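Side-chain contacts in cAMP factor (PDB 6JLC), which probably acts as a pore-forming toxin in the haemolytic reaction of Mobiluncus curtisii, and is represented here by the C-terminal part of the longer protein: residues D16-A21 with T49-S54; D42-T47 with H76-I81; N164-R169 with K187-A192. All coordinates share one frame; numbering follows the deposited sequence.

Overall arrangement
The chain is built from helices with no strand, and the three contacts sample two regions on opposite sides of its centre. Contacts 1 and 2 share helix 41-59, which packs on helix 8-31 in the first and on helix 68-91 in the second; their centres are 9 Å apart. They merge physically where L51 CD2 meets I78 CD1 at 3.7 Å. Contact 3 joins helices 152-173 and 179-197, its centre 38 Å from that of contact 1 and 35 Å from that of contact 2, with nearest atoms about 21 Å away in both cases. It holds a bound acetate ion.

Contact 1. Residues D16-A21 with T49-S54; sequences DDINAA and TELTQS
I18 reaches across to L51 and T52 where two antiparallel helices of an all-helical bundle, 8-31 and 41-59, lie side by side. The axes of the two segments come within 10.1 Å at an angle of 161°, and I18 and T52 are the pair with the nearest CA atoms, 7.4 Å apart. Along segment 49-54, L51 is the first to touch. Only one branch of its fork is used: L51 CD2 lies 3.6 Å from I18 CD1, and the two side chains cross at about a right angle. I18 can reach this far because its CG1 arm extends to CD1 (chi2 161°), placing the terminal methyl beyond the rest of the side chain. L51 also rests on T75 and I78 of helix 68-91, and I18 on T75, which makes this a junction of three helices.

T52 follows, running past I18 in the opposite direction. Its methyl does the touching, with T52 CG2 at 3.7 Å from I18 CG2, and T52 CG2 also lies 3.9 Å from I18 CB. The threonine has chi1 of 58°, which sets the hydroxyl between the backbone N and the carbonyl carbon and leaves the methyl for the neighbouring helix. T52 OG1 turns back to its own helix, where the carbonyls of A48 and T49 are both within reach, so the polar and apolar branches have separate tasks. At the more open margin, N19 approaches the same methyl with the oxygen of its amide, N19 OD1 standing 4.0 Å from T52 CG2.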
loop_
_atom_site.group_PDB
_atom_site.type_symbol
_atom_site.label_atom_id
_atom_site.label_comp_id
_atom_site.label_asym_id
_atom_site.label_seq_id
_atom_site.Cartn_x
_atom_site.Cartn_y
_atom_site.Cartn_z
ATOM N N ASP A 16 -7.944 10.761 15.194
ATOM C CA ASP A 16 -8.631 10.503 13.932
ATOM C C ASP A 16 -7.645 10.456 12.771
ATOM O O ASP A 16 -7.776 9.612 11.873
ATOM C CB ASP A 16 -9.693 11.573 13.663
ATOM C CG ASP A 16 -10.811 11.587 14.704
ATOM O OD1 ASP A 16 -10.941 10.612 15.476
ATOM O OD2 ASP A 16 -11.556 12.591 14.751
ATOM N N ASP A 17 -6.673 11.380 12.755
ATOM C CA ASP A 17 -5.695 11.415 11.665
ATOM C C ASP A 17 -4.827 10.172 11.670
ATOM O O ASP A 17 -4.494 9.631 10.604
ATOM C CB ASP A 17 -4.801 12.656 11.769
ATOM C CG ASP A 17 -5.570 13.951 11.566
ATOM O OD1 ASP A 17 -6.706 13.894 11.045
ATOM O OD2 ASP A 17 -5.032 15.014 11.937
ATOM N N ILE A 18 -4.439 9.714 12.858
ATOM C CA ILE A 18 -3.636 8.501 12.957
ATOM C C ILE A 18 -4.434 7.302 12.460
ATOM O O ILE A 18 -3.948 6.497 11.657
ATOM C CB ILE A 18 -3.157 8.297 14.403
ATOM C CG1 ILE A 18 -2.159 9.398 14.783
ATOM C CG2 ILE A 18 -2.540 6.918 14.557
ATOM C CD1 ILE A 18 -1.988 9.555 16.270
ATOM N N ASN A 19 -5.683 7.175 12.913
ATOM C CA ASN A 19 -6.482 6.019 12.504
ATOM C C ASN A 19 -6.729 6.011 10.997
ATOM O O ASN A 19 -6.688 4.948 10.360
ATOM C CB ASN A 19 -7.796 5.989 13.281
ATOM C CG ASN A 19 -7.593 5.614 14.739
ATOM O OD1 ASN A 19 -6.650 4.897 15.078
ATOM N ND2 ASN A 19 -8.476 6.093 15.607
ATOM N N ALA A 20 -6.950 7.185 10.402
ATOM C CA ALA A 20 -7.086 7.257 8.948
ATOM C C ALA A 20 -5.799 6.832 8.243
ATOM O O ALA A 20 -5.848 6.140 7.219
ATOM C CB ALA A 20 -7.491 8.665 8.521
ATOM N N ALA A 21 -4.637 7.252 8.760
ATOM C CA ALA A 21 -3.375 6.813 8.172
ATOM C C ALA A 21 -3.228 5.304 8.272
ATOM O O ALA A 21 -2.804 4.645 7.316
ATOM C CB ALA A 21 -2.194 7.504 8.861
ATOM N N THR A 49 -1.124 2.397 17.939
ATOM C CA THR A 49 -2.015 2.085 19.044
ATOM C C THR A 49 -1.554 2.736 20.339
ATOM O O THR A 49 -2.367 3.298 21.081
ATOM C CB THR A 49 -2.110 0.568 19.189
ATOM O OG1 THR A 49 -2.664 0.035 17.980
ATOM C CG2 THR A 49 -3.013 0.210 20.349
ATOM N N GLU A 50 -0.255 2.669 20.634
ATOM C CA GLU A 50 0.247 3.326 21.835
ATOM C C GLU A 50 0.021 4.827 21.760
ATOM O O GLU A 50 -0.312 5.464 22.766
ATOM C CB GLU A 50 1.739 3.016 22.017
ATOM C CG GLU A 50 1.992 1.563 22.326
ATOM C CD GLU A 50 3.468 1.215 22.437
ATOM O OE1 GLU A 50 4.333 2.089 22.188
ATOM O OE2 GLU A 50 3.754 0.047 22.765
ATOM N N LEU A 51 0.215 5.409 20.575
ATOM C CA LEU A 51 0.064 6.850 20.422
ATOM C C LEU A 51 -1.393 7.278 20.633
ATOM O O LEU A 51 -1.666 8.248 21.354
ATOM C CB LEU A 51 0.578 7.265 19.039
ATOM C CG LEU A 51 0.758 8.734 18.693
ATOM C CD1 LEU A 51 1.630 9.395 19.731
ATOM C CD2 LEU A 51 1.384 8.855 17.306
ATOM N N THR A 52 -2.345 6.547 20.058
ATOM C CA THR A 52 -3.733 6.959 20.233
ATOM C C THR A 52 -4.206 6.706 21.658
ATOM O O THR A 52 -5.052 7.448 22.166
ATOM C CB THR A 52 -4.640 6.262 19.212
ATOM O OG1 THR A 52 -4.519 4.851 19.343
ATOM C CG2 THR A 52 -4.258 6.657 17.777
ATOM N N GLN A 53 -3.653 5.696 22.335
ATOM C CA GLN A 53 -3.988 5.482 23.742
ATOM C C GLN A 53 -3.492 6.638 24.601
ATOM O O GLN A 53 -4.187 7.078 25.527
ATOM C CB GLN A 53 -3.395 4.156 24.234
ATOM C CG GLN A 53 -4.256 2.936 23.893
ATOM C CD GLN A 53 -3.485 1.620 23.924
ATOM O OE1 GLN A 53 -2.273 1.588 24.163
ATOM N NE2 GLN A 53 -4.195 0.521 23.673
ATOM N N SER A 54 -2.290 7.140 24.316
ATOM C CA SER A 54 -1.793 8.300 25.042
ATOM C C SER A 54 -2.626 9.534 24.725
ATOM O O SER A 54 -2.900 10.354 25.613
ATOM C CB SER A 54 -0.328 8.553 24.701
ATOM O OG SER A 54 0.169 9.630 25.467
#

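Contact 2. Residues D42-T47 with H76-I81; sequences DKLFAT and HLIVEI
No flat group lies between L44 and its partners I78 and I81: the interface is wholly aliphatic. The one aromatic ring of segment 42-47, that of F45, is directed at helix 8-31 instead, packing on V22, L25 and Q29 and making a cation-pi pair with K26. The contact is part of the buried interior of the helical bundle, where helices 41-59 and 68-91 run in opposite senses and the nearest CA atoms, those of L44 and I78, are 8.0 Å apart.

L44 supplies both methyls of its fork. CG stands anti to the backbone N (chi1 179°), which turns the fork to the isoleucines one helical turn apart. L44 CD1 bridges them, 4.1 Å from I78 CG1 and also 4.1 Å from I81 CD1. L44 CD2 meets the other branch of the second isoleucine, at 3.8 Å from I81 CG2. The leucine and each isoleucine run alongside one another with their ends pointing opposite ways. L44 also touches L25 of helix 8-31 and I111 of helix 97-114, evidence that its surroundings are shared by four helices.

T47, next to this cluster, turns its hydroxyl back to its own helix. T47 OG1 donates to K43 O over 2.9 Å, from 37° out of the carbonyl plane, while T47 N reaches that oxygen from the opposite face.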
loop_
_atom_site.group_PDB
_atom_site.type_symbol
_atom_site.label_atom_id
_atom_site.label_comp_id
_atom_site.label_asym_id
_atom_site.label_seq_id
_atom_site.Cartn_x
_atom_site.Cartn_y
_atom_site.Cartn_z
ATOM N N ASP A 42 4.199 -4.015 11.207
ATOM C CA ASP A 42 3.728 -4.487 12.514
ATOM C C ASP A 42 4.137 -3.535 13.635
ATOM O O ASP A 42 3.320 -3.167 14.491
ATOM C CB ASP A 42 4.274 -5.891 12.792
ATOM C CG ASP A 42 3.560 -6.966 11.996
ATOM O OD1 ASP A 42 2.396 -6.740 11.601
ATOM O OD2 ASP A 42 4.165 -8.039 11.777
ATOM N N LYS A 43 5.409 -3.138 13.650
ATOM C CA LYS A 43 5.879 -2.161 14.625
ATOM C C LYS A 43 5.132 -0.835 14.488
ATOM O O LYS A 43 4.764 -0.211 15.491
ATOM C CB LYS A 43 7.381 -1.957 14.442
ATOM C CG LYS A 43 7.961 -0.802 15.219
ATOM C CD LYS A 43 9.470 -0.809 15.127
ATOM C CE LYS A 43 10.051 -1.949 15.929
ATOM N NZ LYS A 43 11.304 -1.520 16.588
ATOM N N LEU A 44 4.904 -0.391 13.251
ATOM C CA LEU A 44 4.186 0.863 13.016
ATOM C C LEU A 44 2.784 0.824 13.615
ATOM O O LEU A 44 2.351 1.779 14.280
ATOM C CB LEU A 44 4.116 1.135 11.513
ATOM C CG LEU A 44 3.373 2.403 11.090
ATOM C CD1 LEU A 44 3.892 3.636 11.835
ATOM C CD2 LEU A 44 3.477 2.593 9.567
ATOM N N PHE A 45 2.044 -0.262 13.366
ATOM C CA PHE A 45 0.667 -0.339 13.854
ATOM C C PHE A 45 0.624 -0.412 15.377
ATOM O O PHE A 45 -0.255 0.186 16.011
ATOM C CB PHE A 45 -0.057 -1.543 13.234
ATOM C CG PHE A 45 -0.195 -1.475 11.720
ATOM C CD1 PHE A 45 -0.391 -0.260 11.071
ATOM C CD2 PHE A 45 -0.146 -2.634 10.952
ATOM C CE1 PHE A 45 -0.519 -0.201 9.680
ATOM C CE2 PHE A 45 -0.279 -2.586 9.571
ATOM C CZ PHE A 45 -0.468 -1.371 8.930
ATOM N N ALA A 46 1.564 -1.142 15.981
ATOM C CA ALA A 46 1.621 -1.191 17.434
ATOM C C ALA A 46 1.933 0.183 18.013
ATOM O O ALA A 46 1.356 0.578 19.032
ATOM C CB ALA A 46 2.666 -2.218 17.887
ATOM N N THR A 47 2.853 0.922 17.382
ATOM C CA THR A 47 3.164 2.271 17.844
ATOM C C THR A 47 1.953 3.182 17.704
ATOM O O THR A 47 1.685 4.016 18.577
ATOM C CB THR A 47 4.350 2.834 17.057
ATOM O OG1 THR A 47 5.484 1.990 17.252
ATOM C CG2 THR A 47 4.704 4.230 17.530
ATOM N N HIS A 76 2.400 13.535 13.474
ATOM C CA HIS A 76 2.691 14.015 12.127
ATOM C C HIS A 76 3.500 13.000 11.331
ATOM O O HIS A 76 3.293 12.854 10.122
ATOM C CB HIS A 76 3.418 15.357 12.179
ATOM C CG HIS A 76 2.599 16.434 12.812
ATOM N ND1 HIS A 76 3.129 17.372 13.677
ATOM C CD2 HIS A 76 1.271 16.691 12.751
ATOM C CE1 HIS A 76 2.168 18.177 14.090
ATOM N NE2 HIS A 76 1.027 17.781 13.549
ATOM N N LEU A 77 4.422 12.285 11.984
ATOM C CA LEU A 77 5.242 11.329 11.238
ATOM C C LEU A 77 4.423 10.114 10.787
ATOM O O LEU A 77 4.575 9.642 9.652
ATOM C CB LEU A 77 6.453 10.901 12.072
ATOM C CG LEU A 77 7.445 9.920 11.414
ATOM C CD1 LEU A 77 7.930 10.401 10.043
ATOM C CD2 LEU A 77 8.651 9.733 12.344
ATOM N N ILE A 78 3.544 9.596 11.651
ATOM C CA ILE A 78 2.682 8.501 11.213
ATOM C C ILE A 78 1.823 8.938 10.033
ATOM O O ILE A 78 1.681 8.201 9.049
ATOM C CB ILE A 78 1.835 7.975 12.387
ATOM C CG1 ILE A 78 2.768 7.267 13.378
ATOM C CG2 ILE A 78 0.783 6.992 11.884
ATOM C CD1 ILE A 78 2.083 6.543 14.500
ATOM N N VAL A 79 1.273 10.157 10.088
ATOM C CA VAL A 79 0.468 10.648 8.971
ATOM C C VAL A 79 1.310 10.718 7.707
ATOM O O VAL A 79 0.868 10.331 6.620
ATOM C CB VAL A 79 -0.154 12.013 9.325
ATOM C CG1 VAL A 79 -0.710 12.706 8.084
ATOM C CG2 VAL A 79 -1.225 11.823 10.401
ATOM N N GLU A 80 2.554 11.187 7.843
ATOM C CA GLU A 80 3.438 11.319 6.692
ATOM C C GLU A 80 3.792 9.964 6.105
ATOM O O GLU A 80 3.920 9.830 4.882
ATOM C CB GLU A 80 4.718 12.052 7.094
ATOM C CG GLU A 80 5.497 12.588 5.889
ATOM C CD GLU A 80 4.761 13.742 5.228
ATOM O OE1 GLU A 80 4.037 14.458 5.951
ATOM O OE2 GLU A 80 4.914 13.941 4.003
ATOM N N ILE A 81 4.017 8.966 6.963
ATOM C CA ILE A 81 4.281 7.623 6.460
ATOM C C ILE A 81 3.097 7.143 5.633
ATOM O O ILE A 81 3.259 6.604 4.529
ATOM C CB ILE A 81 4.579 6.663 7.623
ATOM C CG1 ILE A 81 5.915 7.028 8.303
ATOM C CG2 ILE A 81 4.624 5.226 7.118
ATOM C CD1 ILE A 81 6.086 6.350 9.631
#

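Contact 3. Residues N164-R169 with K187-A192; sequences NTRVAR and KEITKA. With ACT (acetate ion), chain B.
An antiparallel helix hairpin, formed by helices 152-173 and 179-197, is packed here by I189 against T165, R166 and R169. The segment axes are 11.0 Å apart at an angle of 164°, and the T165 and I189 CA atoms are the nearest pair. I189 enters with both branches. On one, I189 CG1 lies 3.9 Å from T165 CG2, and the arm ends with I189 CD1 at 3.7 Å from R169 NH1.

The other branch faces an acetate ion, probably picked up from the crystallisation solution: I189 CG2 sits over the flat carboxylate, 3.5 Å above the acetate C. R166 grips that carboxylate edge-on with two hydrogen bonds, from NE to acetate O at 2.9 Å and from NH2 to acetate OXT at 2.8 Å, the latter nearly straight at 172°. Its chain, extended from CG to NE, brings it to the ion. Acetate O takes a second N-H from R169 NH1 at 3.0 Å, more bent at 151°. R169 NH1 also bonds to N186 OD1, a second-shell partner that helps fix the guanidinium, while the R166 CA lies 3.7 Å above one face of that group.

R166 further forms a cation-pi pair with W163. Helix 203-222 packs against both arms of the hairpin: L213 touches T165 and A192, Y217 receives A168, and A216 meets E188, completing a three-helix arrangement.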
loop_
_atom_site.group_PDB
_atom_site.type_symbol
_atom_site.label_atom_id
_atom_site.label_comp_id
_atom_site.label_asym_id
_atom_site.label_seq_id
_atom_site.Cartn_x
_atom_site.Cartn_y
_atom_site.Cartn_z
ATOM N N ASN A 164 -9.672 -9.260 -9.406
ATOM C CA ASN A 164 -10.817 -8.563 -9.979
ATOM C C ASN A 164 -11.586 -9.464 -10.927
ATOM O O ASN A 164 -12.827 -9.431 -10.961
ATOM C CB ASN A 164 -10.378 -7.302 -10.728
ATOM C CG ASN A 164 -10.058 -6.151 -9.809
ATOM O OD1 ASN A 164 -10.464 -6.136 -8.645
ATOM N ND2 ASN A 164 -9.334 -5.162 -10.332
ATOM N N THR A 165 -10.871 -10.276 -11.720
ATOM C CA THR A 165 -11.554 -11.129 -12.692
ATOM C C THR A 165 -12.271 -12.273 -11.997
ATOM O O THR A 165 -13.381 -12.646 -12.393
ATOM C CB THR A 165 -10.559 -11.659 -13.731
ATOM O OG1 THR A 165 -9.878 -10.554 -14.335
ATOM C CG2 THR A 165 -11.266 -12.461 -14.810
ATOM N N ARG A 166 -11.654 -12.838 -10.958
ATOM C CA ARG A 166 -12.312 -13.892 -10.189
ATOM C C ARG A 166 -13.593 -13.380 -9.538
ATOM O O ARG A 166 -14.640 -14.030 -9.605
ATOM C CB ARG A 166 -11.357 -14.431 -9.126
ATOM C CG ARG A 166 -10.220 -15.264 -9.656
ATOM C CD ARG A 166 -9.190 -15.469 -8.563
ATOM N NE ARG A 166 -8.254 -16.524 -8.912
ATOM C CZ ARG A 166 -7.008 -16.595 -8.456
ATOM N NH1 ARG A 166 -6.548 -15.675 -7.613
ATOM N NH2 ARG A 166 -6.228 -17.595 -8.834
ATOM N N VAL A 167 -13.517 -12.215 -8.889
ATOM C CA VAL A 167 -14.692 -11.651 -8.231
ATOM C C VAL A 167 -15.808 -11.431 -9.242
ATOM O O VAL A 167 -16.946 -11.870 -9.042
ATOM C CB VAL A 167 -14.326 -10.348 -7.500
ATOM C CG1 VAL A 167 -15.583 -9.537 -7.202
ATOM C CG2 VAL A 167 -13.569 -10.654 -6.221
ATOM N N ALA A 168 -15.492 -10.763 -10.356
ATOM C CA ALA A 168 -16.492 -10.522 -11.393
ATOM C C ALA A 168 -16.987 -11.817 -12.022
ATOM O O ALA A 168 -18.157 -11.907 -12.421
ATOM C CB ALA A 168 -15.922 -9.596 -12.469
ATOM N N ARG A 169 -16.129 -12.833 -12.118
ATOM C CA ARG A 169 -16.566 -14.092 -12.716
ATOM C C ARG A 169 -17.659 -14.748 -11.880
ATOM O O ARG A 169 -18.635 -15.273 -12.425
ATOM C CB ARG A 169 -15.376 -15.038 -12.872
ATOM C CG ARG A 169 -15.766 -16.483 -13.153
ATOM C CD ARG A 169 -14.717 -17.449 -12.605
ATOM N NE ARG A 169 -14.470 -17.264 -11.179
ATOM C CZ ARG A 169 -13.382 -17.696 -10.545
ATOM N NH1 ARG A 169 -12.426 -18.338 -11.207
ATOM N NH2 ARG A 169 -13.242 -17.478 -9.245
ATOM N N LYS A 187 -9.786 -20.839 -17.799
ATOM C CA LYS A 187 -8.542 -21.155 -18.495
ATOM C C LYS A 187 -7.707 -19.902 -18.729
ATOM O O LYS A 187 -6.477 -19.929 -18.598
ATOM C CB LYS A 187 -8.845 -21.856 -19.820
ATOM C CG LYS A 187 -9.451 -23.246 -19.655
ATOM C CD LYS A 187 -10.093 -23.722 -20.955
ATOM C CE LYS A 187 -10.149 -25.239 -21.029
ATOM N NZ LYS A 187 -10.644 -25.842 -19.760
ATOM N N GLU A 188 -8.354 -18.788 -19.060
ATOM C CA GLU A 188 -7.591 -17.559 -19.267
ATOM C C GLU A 188 -7.072 -17.003 -17.947
ATOM O O GLU A 188 -5.971 -16.445 -17.892
ATOM C CB GLU A 188 -8.451 -16.528 -19.986
ATOM C CG GLU A 188 -8.901 -16.987 -21.365
ATOM C CD GLU A 188 -7.789 -16.899 -22.401
ATOM O OE1 GLU A 188 -6.725 -16.312 -22.093
ATOM O OE2 GLU A 188 -7.982 -17.420 -23.522
ATOM N N ILE A 189 -7.857 -17.131 -16.877
ATOM C CA ILE A 189 -7.369 -16.751 -15.553
ATOM C C ILE A 189 -6.121 -17.548 -15.207
ATOM O O ILE A 189 -5.125 -17.001 -14.716
ATOM C CB ILE A 189 -8.479 -16.966 -14.508
ATOM C CG1 ILE A 189 -9.655 -16.020 -14.771
ATOM C CG2 ILE A 189 -7.930 -16.747 -13.099
ATOM C CD1 ILE A 189 -10.852 -16.328 -13.870
ATOM N N THR A 190 -6.151 -18.857 -15.483
ATOM C CA THR A 190 -4.997 -19.698 -15.180
ATOM C C THR A 190 -3.754 -19.231 -15.930
ATOM O O THR A 190 -2.651 -19.231 -15.374
ATOM C CB THR A 190 -5.316 -21.155 -15.514
ATOM O OG1 THR A 190 -6.271 -21.658 -14.569
ATOM C CG2 THR A 190 -4.045 -22.006 -15.455
ATOM N N LYS A 191 -3.907 -18.830 -17.192
ATOM C CA LYS A 191 -2.764 -18.310 -17.936
ATOM C C LYS A 191 -2.159 -17.102 -17.241
ATOM O O LYS A 191 -0.933 -16.985 -17.132
ATOM C CB LYS A 191 -3.186 -17.954 -19.360
ATOM C CG LYS A 191 -3.812 -19.111 -20.123
ATOM C CD LYS A 191 -4.146 -18.714 -21.562
ATOM C CE LYS A 191 -5.099 -19.717 -22.209
ATOM N NZ LYS A 191 -5.515 -19.301 -23.582
ATOM N N ALA A 192 -3.003 -16.194 -16.747
ATOM C CA ALA A 192 -2.488 -15.041 -16.016
ATOM C C ALA A 192 -1.815 -15.460 -14.712
ATOM O O ALA A 192 -0.781 -14.895 -14.328
ATOM C CB ALA A 192 -3.619 -14.041 -15.755
HETATM C C ACT B . -8.657 -19.363 -10.892
HETATM O O ACT B . -9.545 -18.628 -10.366
HETATM O OXT ACT B . -7.460 -19.508 -10.545
HETATM C CH3 ACT B . -9.074 -20.194 -12.145
#